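Local structure of haemagglutinin I (3A5P) at residues Val2-Gln6 with Tyr70-Gly74; Pro39-Ile45 with Ile56-Gly61; Gly83-Ser87 with His97-Lys101. The protein is a haemagglutinating lectin that probably binds cell-surface carbohydrates through what may be a minimal recognition domain of the legume lectin fold. All coordinates share one frame. Where two conformers were deposited one is given. Residues are numbered along the deposited sequence.

Interaction 1: residues Val2-Gln6 with Tyr70-Gly74; sequences VWSVQ and YEGGG
Strand 3-6 is extended (Trp3 phi/psi -152/153°) and meets the end of loop 70-74 in parallel register, Trp3 facing Gly74 (CA-CA 4.1 Å). Two backbone hydrogen bonds straddle Trp3: Gly74 N gives to Val2 O (3.0 Å), and Ser4 N gives to Gly74 O (2.9 Å). Trp3 CA also makes a CA-H...O contact with Gly74 O (3.1 Å). Gly72 has a phi of 63°, which favours glycine, and a CB on Gly74 would clash with Tyr70 CG.

Further polar contacts use hydroxyls and water: Val2 N donates to Tyr70 OH (3.0 Å); one water links Val2 N (2.8 Å) to Gly72 O (2.7 Å), another Ser4 OG (2.9 Å) to Gly74 O (2.8 Å).

Among the aromatics, Trp3 and Tyr70 both take p rotamers (chi1 48° and 71°). Trp3 CD1 lies 3.8 Å from Tyr70 CE2; the five-membered ring of Trp3 and the Tyr70 ring are oblique, planes at 59°. Both rings reach Ile56, across the sandwich for Trp3 and on the adjacent strand for Tyr70; Trp3 NE1 is hydrogen-bonded to Glu44 OE2. A parallel pair at the N-terminus, with aromatics turned between two sheets, fits a legume-lectin-like beta sandwich.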
# COMPACT_ATOMS: atom_id res chain seq x y z
N VAL A 2 -19.41 4.79 8.23
CA VAL A 2 -18.07 5.32 7.80
C VAL A 2 -17.08 5.20 8.95
O VAL A 2 -17.46 5.08 10.12
CB VAL A 2 -18.12 6.77 7.25
CG1 VAL A 2 -18.90 6.84 5.90
CG2 VAL A 2 -18.72 7.75 8.29
N TRP A 3 -15.79 5.21 8.61
CA TRP A 3 -14.75 4.89 9.59
C TRP A 3 -13.46 5.60 9.24
O TRP A 3 -13.20 5.95 8.06
CB TRP A 3 -14.52 3.37 9.69
CG TRP A 3 -14.39 2.74 8.32
CD1 TRP A 3 -15.41 2.33 7.50
CD2 TRP A 3 -13.18 2.51 7.60
NE1 TRP A 3 -14.91 1.86 6.32
CE2 TRP A 3 -13.54 1.92 6.36
CE3 TRP A 3 -11.82 2.71 7.88
CZ2 TRP A 3 -12.61 1.57 5.39
CZ3 TRP A 3 -10.88 2.34 6.92
CH2 TRP A 3 -11.28 1.78 5.68
N SER A 4 -12.67 5.84 10.28
CA SER A 4 -11.34 6.43 10.16
C SER A 4 -10.31 5.41 10.64
O SER A 4 -10.67 4.36 11.18
CB SER A 4 -11.26 7.72 10.98
OG SER A 4 -11.37 7.42 12.37
N VAL A 5 -9.02 5.73 10.43
CA VAL A 5 -7.93 4.91 10.92
C VAL A 5 -7.00 5.81 11.75
O VAL A 5 -6.56 6.88 11.28
CB VAL A 5 -7.11 4.23 9.78
CG1 VAL A 5 -5.98 3.38 10.38
CG2 VAL A 5 -8.01 3.35 8.90
N GLN A 6 -6.74 5.38 12.99
CA GLN A 6 -5.79 6.07 13.89
C GLN A 6 -4.53 5.24 14.00
O GLN A 6 -4.59 4.02 14.07
CB GLN A 6 -6.39 6.22 15.28
CG GLN A 6 -7.42 7.34 15.37
CD GLN A 6 -6.74 8.69 15.40
OE1 GLN A 6 -5.78 8.91 16.16
NE2 GLN A 6 -7.22 9.60 14.57
N TYR A 70 -17.85 -2.42 13.92
CA TYR A 70 -18.10 -1.17 14.64
C TYR A 70 -19.56 -0.75 14.59
O TYR A 70 -20.34 -1.18 13.73
CB TYR A 70 -17.16 -0.04 14.13
CG TYR A 70 -17.47 0.50 12.75
CD1 TYR A 70 -18.34 1.59 12.58
CD2 TYR A 70 -16.90 -0.08 11.60
CE1 TYR A 70 -18.63 2.09 11.32
CE2 TYR A 70 -17.20 0.42 10.30
CZ TYR A 70 -18.07 1.51 10.18
OH TYR A 70 -18.39 2.01 8.94
N GLU A 71 -19.92 0.08 15.56
CA GLU A 71 -21.19 0.77 15.59
C GLU A 71 -20.88 2.26 15.52
O GLU A 71 -19.78 2.69 15.89
CB GLU A 71 -21.94 0.45 16.89
CG GLU A 71 -22.20 -1.02 17.13
CD GLU A 71 -23.19 -1.63 16.14
OE1 GLU A 71 -23.94 -0.86 15.48
OE2 GLU A 71 -23.20 -2.87 16.03
N GLY A 72 -21.85 3.06 15.08
CA GLY A 72 -21.68 4.50 14.98
C GLY A 72 -20.60 4.86 13.97
O GLY A 72 -20.43 4.15 12.98
N GLY A 73 -19.85 5.93 14.24
CA GLY A 73 -18.69 6.29 13.43
C GLY A 73 -17.48 5.49 13.89
O GLY A 73 -17.00 5.68 15.01
N GLY A 74 -17.00 4.59 13.03
CA GLY A 74 -15.89 3.69 13.38
C GLY A 74 -14.52 4.34 13.42
O GLY A 74 -14.23 5.26 12.66
O HOH W 1 -20.83 5.35 10.57
O HOH W 2 -14.22 8.06 12.53

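Interaction 2: residues Pro39-Ile45 with Ile56-Gly61; sequences PITFSEI and ITVHNG
The shortest polar link joins Thr57, within its strand, to Ile45 just past strand 40-43: Thr57 OG1 (chi1 -61°, m) donates to Ile45 O at 2.7 Å. Four backbone hydrogen bonds follow in two reciprocal pairs: His59 N to Thr41 O (2.8 Å) with Thr41 N to His59 O (2.9 Å), and Thr57 N to Ser43 O (2.8 Å) with Ser43 N to Thr57 O (2.9 Å). Gly61 N (phi 61°) adds a longer bond to Pro39 O (3.1 Å).

Thr41-His59 and Ser43-Thr57 are thus hydrogen-bonded pairs, alternating with the non-hydrogen-bonded pairs Ile40-Asn60 and Phe42-Val58 (CA-CA 4.8 Å each). The strand axes approach to 4.7 Å at 162°, antiparallel. One water bridges Pro39 O, Thr41 OG1 and Gly61 O; another joins Ser43 OG, Thr57 O and His59 ND1.

On the face of Ile40, Phe42 and Val58, Ile40 CG2 meets Val58 CG1 at 3.5 Å, Phe42 CD1 meets Val58 CG2 at 3.9 Å, and Phe42 CB meets Ile56 CG2 at 3.9 Å; Phe42 continues onto Trp3 and Val5 of the other sheet. The Thr41 and His59 face meets the second subunit, whose Ala104 O is hydrogen-bonded to His59 NE2 and whose Leu103 packs on both. This antiparallel hairpin joins the middle strand of a beta sandwich's five-stranded sheet, 40-43, to 54-60, next towards the edge, one face in the core and the other at the dimer interface.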
# COMPACT_ATOMS: atom_id res chain seq x y z
N PRO A 39 2.10 -2.72 2.58
CA PRO A 39 1.04 -1.92 3.18
C PRO A 39 -0.05 -2.81 3.79
O PRO A 39 -0.29 -3.93 3.31
CB PRO A 39 0.46 -1.12 1.99
CG PRO A 39 1.62 -1.04 1.00
CD PRO A 39 2.30 -2.41 1.15
N ILE A 40 -0.64 -2.32 4.87
CA ILE A 40 -1.84 -2.91 5.43
C ILE A 40 -3.02 -2.13 4.84
O ILE A 40 -3.07 -0.91 4.99
CB ILE A 40 -1.86 -2.77 6.97
CG1 ILE A 40 -0.57 -3.35 7.60
CG2 ILE A 40 -3.18 -3.34 7.59
CD1 ILE A 40 -0.36 -2.88 9.02
N THR A 41 -3.93 -2.82 4.16
CA THR A 41 -5.10 -2.18 3.54
C THR A 41 -6.35 -2.36 4.42
O THR A 41 -6.62 -3.45 4.92
CB THR A 41 -5.39 -2.73 2.09
OG1 THR A 41 -4.23 -2.56 1.28
CG2 THR A 41 -6.60 -2.01 1.45
N PHE A 42 -7.06 -1.26 4.63
CA PHE A 42 -8.35 -1.26 5.33
C PHE A 42 -9.40 -0.92 4.29
O PHE A 42 -9.26 0.06 3.58
CB PHE A 42 -8.37 -0.17 6.42
CG PHE A 42 -7.37 -0.38 7.52
CD1 PHE A 42 -7.80 -0.83 8.77
CD2 PHE A 42 -6.01 -0.12 7.32
CE1 PHE A 42 -6.87 -1.04 9.81
CE2 PHE A 42 -5.08 -0.33 8.34
CZ PHE A 42 -5.51 -0.77 9.59
N SER A 43 -10.44 -1.73 4.19
CA SER A 43 -11.47 -1.47 3.16
C SER A 43 -12.76 -2.21 3.47
O SER A 43 -12.82 -3.03 4.38
CB SER A 43 -10.94 -1.87 1.75
OG SER A 43 -10.85 -3.28 1.60
N GLU A 44 -13.78 -1.92 2.67
CA GLU A 44 -15.09 -2.53 2.83
C GLU A 44 -15.29 -3.78 1.94
O GLU A 44 -16.41 -4.05 1.50
CB GLU A 44 -16.19 -1.47 2.65
CG GLU A 44 -16.11 -0.42 3.74
CD GLU A 44 -17.28 0.56 3.78
OE1 GLU A 44 -18.10 0.59 2.84
OE2 GLU A 44 -17.34 1.33 4.77
N ILE A 45 -14.23 -4.55 1.72
CA ILE A 45 -14.36 -5.82 0.96
C ILE A 45 -15.15 -6.84 1.78
O ILE A 45 -14.78 -7.17 2.90
CB ILE A 45 -12.99 -6.38 0.53
CG1 ILE A 45 -12.40 -5.46 -0.55
CG2 ILE A 45 -13.13 -7.83 -0.02
CD1 ILE A 45 -10.94 -5.69 -0.80
N ILE A 56 -14.94 -3.35 8.82
CA ILE A 56 -13.73 -2.94 8.10
C ILE A 56 -12.89 -4.21 7.93
O ILE A 56 -12.54 -4.87 8.92
CB ILE A 56 -12.91 -1.90 8.90
CG1 ILE A 56 -13.78 -0.72 9.34
CG2 ILE A 56 -11.70 -1.40 8.02
CD1 ILE A 56 -13.12 0.19 10.44
N THR A 57 -12.58 -4.54 6.68
CA THR A 57 -11.73 -5.68 6.35
C THR A 57 -10.28 -5.25 6.25
O THR A 57 -9.98 -4.17 5.74
CB THR A 57 -12.18 -6.33 5.05
OG1 THR A 57 -13.52 -6.79 5.23
CG2 THR A 57 -11.27 -7.50 4.69
N VAL A 58 -9.39 -6.07 6.79
CA VAL A 58 -7.97 -5.75 6.84
C VAL A 58 -7.21 -6.77 6.00
O VAL A 58 -7.36 -8.00 6.19
CB VAL A 58 -7.46 -5.72 8.30
CG1 VAL A 58 -5.95 -5.40 8.36
CG2 VAL A 58 -8.25 -4.69 9.09
N HIS A 59 -6.41 -6.25 5.05
CA HIS A 59 -5.48 -7.08 4.31
C HIS A 59 -4.04 -6.78 4.72
O HIS A 59 -3.61 -5.62 4.79
CB HIS A 59 -5.66 -6.90 2.80
CG HIS A 59 -6.86 -7.61 2.26
ND1 HIS A 59 -8.13 -7.09 2.34
CD2 HIS A 59 -6.98 -8.82 1.65
CE1 HIS A 59 -8.98 -7.94 1.80
NE2 HIS A 59 -8.31 -8.99 1.37
N ASN A 60 -3.29 -7.83 5.03
CA ASN A 60 -1.87 -7.70 5.33
C ASN A 60 -1.10 -8.04 4.04
O ASN A 60 -0.93 -9.21 3.69
CB ASN A 60 -1.50 -8.62 6.50
CG ASN A 60 -0.10 -8.36 7.05
OD1 ASN A 60 0.61 -7.45 6.60
ND2 ASN A 60 0.31 -9.18 8.02
N GLY A 61 -0.68 -7.00 3.31
CA GLY A 61 -0.18 -7.21 1.96
C GLY A 61 -1.32 -7.80 1.14
O GLY A 61 -2.44 -7.24 1.13
O HOH W 3 -2.30 -4.52 1.36
O HOH W 4 -8.88 -4.40 2.99

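Interaction 3: residues Gly83-Ser87 with His97-Lys101; sequences GGNVS and HLTLK
Val86, in the t rotamer, overlaps two leucines: its CG2 lies 3.6 Å from Leu98 CD1 and 3.9 Å from Leu100 CD2. Leu98 (chi1 60°, chi2 81°) and Leu100 (m, t) extend this apolar patch to Ile40 of the opposing sheet. Strands 85-87 and 97-99 run antiparallel, with axes 4.9 Å apart at 154°. Val86 and Leu98 form the hydrogen-bonded pair, Val86 N giving to Leu98 O and Leu98 N to Val86 O, each at 3.0 Å; Asn85-Thr99 and Ser87-His97 are non-hydrogen-bonded pairs beside it. Past the strand end, Leu100 N donates to Gly84 O (2.9 Å). Gly84 has phi/psi of 72/25°, a positive phi that favours glycine, and a CB there would sit tightly against Leu100 CB. On the other face His97 (chi1 175°, t) reaches diagonally so that NE2 donates to Asn85 OD1 at 2.7 Å. The division of chemistry, aliphatic on the Val86 face and polar on the Asn85 face, implies an amphipathic hairpin whose apolar face turns into the sandwich.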
# COMPACT_ATOMS: atom_id res chain seq x y z
N GLY A 83 9.51 -4.93 16.36
CA GLY A 83 9.38 -6.30 15.83
C GLY A 83 8.24 -6.46 14.84
O GLY A 83 7.84 -7.59 14.54
N GLY A 84 7.73 -5.35 14.31
CA GLY A 84 6.67 -5.40 13.29
C GLY A 84 5.32 -5.83 13.85
O GLY A 84 4.47 -6.34 13.12
N ASN A 85 5.12 -5.61 15.15
CA ASN A 85 3.88 -6.00 15.79
C ASN A 85 2.84 -4.91 15.65
O ASN A 85 3.12 -3.75 15.92
CB ASN A 85 4.10 -6.33 17.27
CG ASN A 85 4.83 -7.62 17.46
OD1 ASN A 85 4.26 -8.69 17.23
ND2 ASN A 85 6.10 -7.54 17.84
N VAL A 86 1.64 -5.31 15.27
CA VAL A 86 0.54 -4.36 15.09
C VAL A 86 -0.69 -4.92 15.79
O VAL A 86 -1.08 -6.05 15.54
CB VAL A 86 0.20 -4.13 13.59
CG1 VAL A 86 -0.66 -2.85 13.44
CG2 VAL A 86 1.47 -4.01 12.75
N SER A 87 -1.27 -4.11 16.67
CA SER A 87 -2.55 -4.44 17.29
C SER A 87 -3.60 -3.49 16.73
O SER A 87 -3.41 -2.28 16.81
CB SER A 87 -2.45 -4.28 18.80
OG SER A 87 -3.70 -4.55 19.42
N HIS A 97 -4.23 -9.04 16.31
CA HIS A 97 -2.82 -8.84 16.06
C HIS A 97 -2.43 -9.32 14.66
O HIS A 97 -2.96 -10.31 14.17
CB HIS A 97 -2.02 -9.60 17.12
CG HIS A 97 -0.54 -9.57 16.91
ND1 HIS A 97 0.13 -10.56 16.22
CD2 HIS A 97 0.40 -8.69 17.33
CE1 HIS A 97 1.42 -10.28 16.21
NE2 HIS A 97 1.61 -9.14 16.87
N LEU A 98 -1.50 -8.60 14.03
CA LEU A 98 -0.76 -9.12 12.88
C LEU A 98 0.70 -8.69 12.98
O LEU A 98 1.08 -7.85 13.81
CB LEU A 98 -1.38 -8.65 11.54
CG LEU A 98 -1.46 -7.13 11.25
CD1 LEU A 98 -0.13 -6.56 10.72
CD2 LEU A 98 -2.61 -6.75 10.26
N THR A 99 1.52 -9.29 12.12
CA THR A 99 2.90 -8.87 12.00
C THR A 99 3.18 -8.45 10.58
O THR A 99 2.77 -9.13 9.61
CB THR A 99 3.91 -9.95 12.42
OG1 THR A 99 3.59 -11.18 11.76
CG2 THR A 99 3.87 -10.13 13.91
N LEU A 100 3.85 -7.31 10.47
CA LEU A 100 4.26 -6.73 9.19
C LEU A 100 5.05 -7.74 8.37
O LEU A 100 5.84 -8.51 8.92
CB LEU A 100 5.12 -5.48 9.43
CG LEU A 100 4.39 -4.29 10.07
CD1 LEU A 100 5.35 -3.11 10.33
CD2 LEU A 100 3.17 -3.86 9.25
N LYS A 101 4.83 -7.72 7.06
CA LYS A 101 5.52 -8.62 6.15
C LYS A 101 6.60 -7.87 5.40
O LYS A 101 6.31 -6.89 4.70
CB LYS A 101 4.52 -9.23 5.17
CG LYS A 101 3.57 -10.17 5.84
CD LYS A 101 2.18 -10.10 5.24
CE LYS A 101 2.12 -10.67 3.86
NZ LYS A 101 0.78 -11.29 3.64

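Interaction 2 is the buried contact, 11 of its 12 touching residues being buried, whereas interactions 1 and 3 are partly buried and lie on opposite sides of the chain's centre. Interactions 1 and 3 share the four-stranded sheet, pairing parallel strands at one edge and antiparallel strands at the other; interaction 2 belongs to the facing five-stranded sheet. It touches both neighbours, differently: Trp3 packs on Ile56 and reaches Glu44, while Asn60 meets Thr99 O and Lys101 NZ beside Ile40-Leu100 packing. All three have direct side-chain hydrogen bonds: Tyr70 OH receives Val2 N in interaction 1, a threonine reaches a backbone carbonyl in buried interaction 2, and in interaction 3 the His97-Asn85 bond lies on the more exposed face.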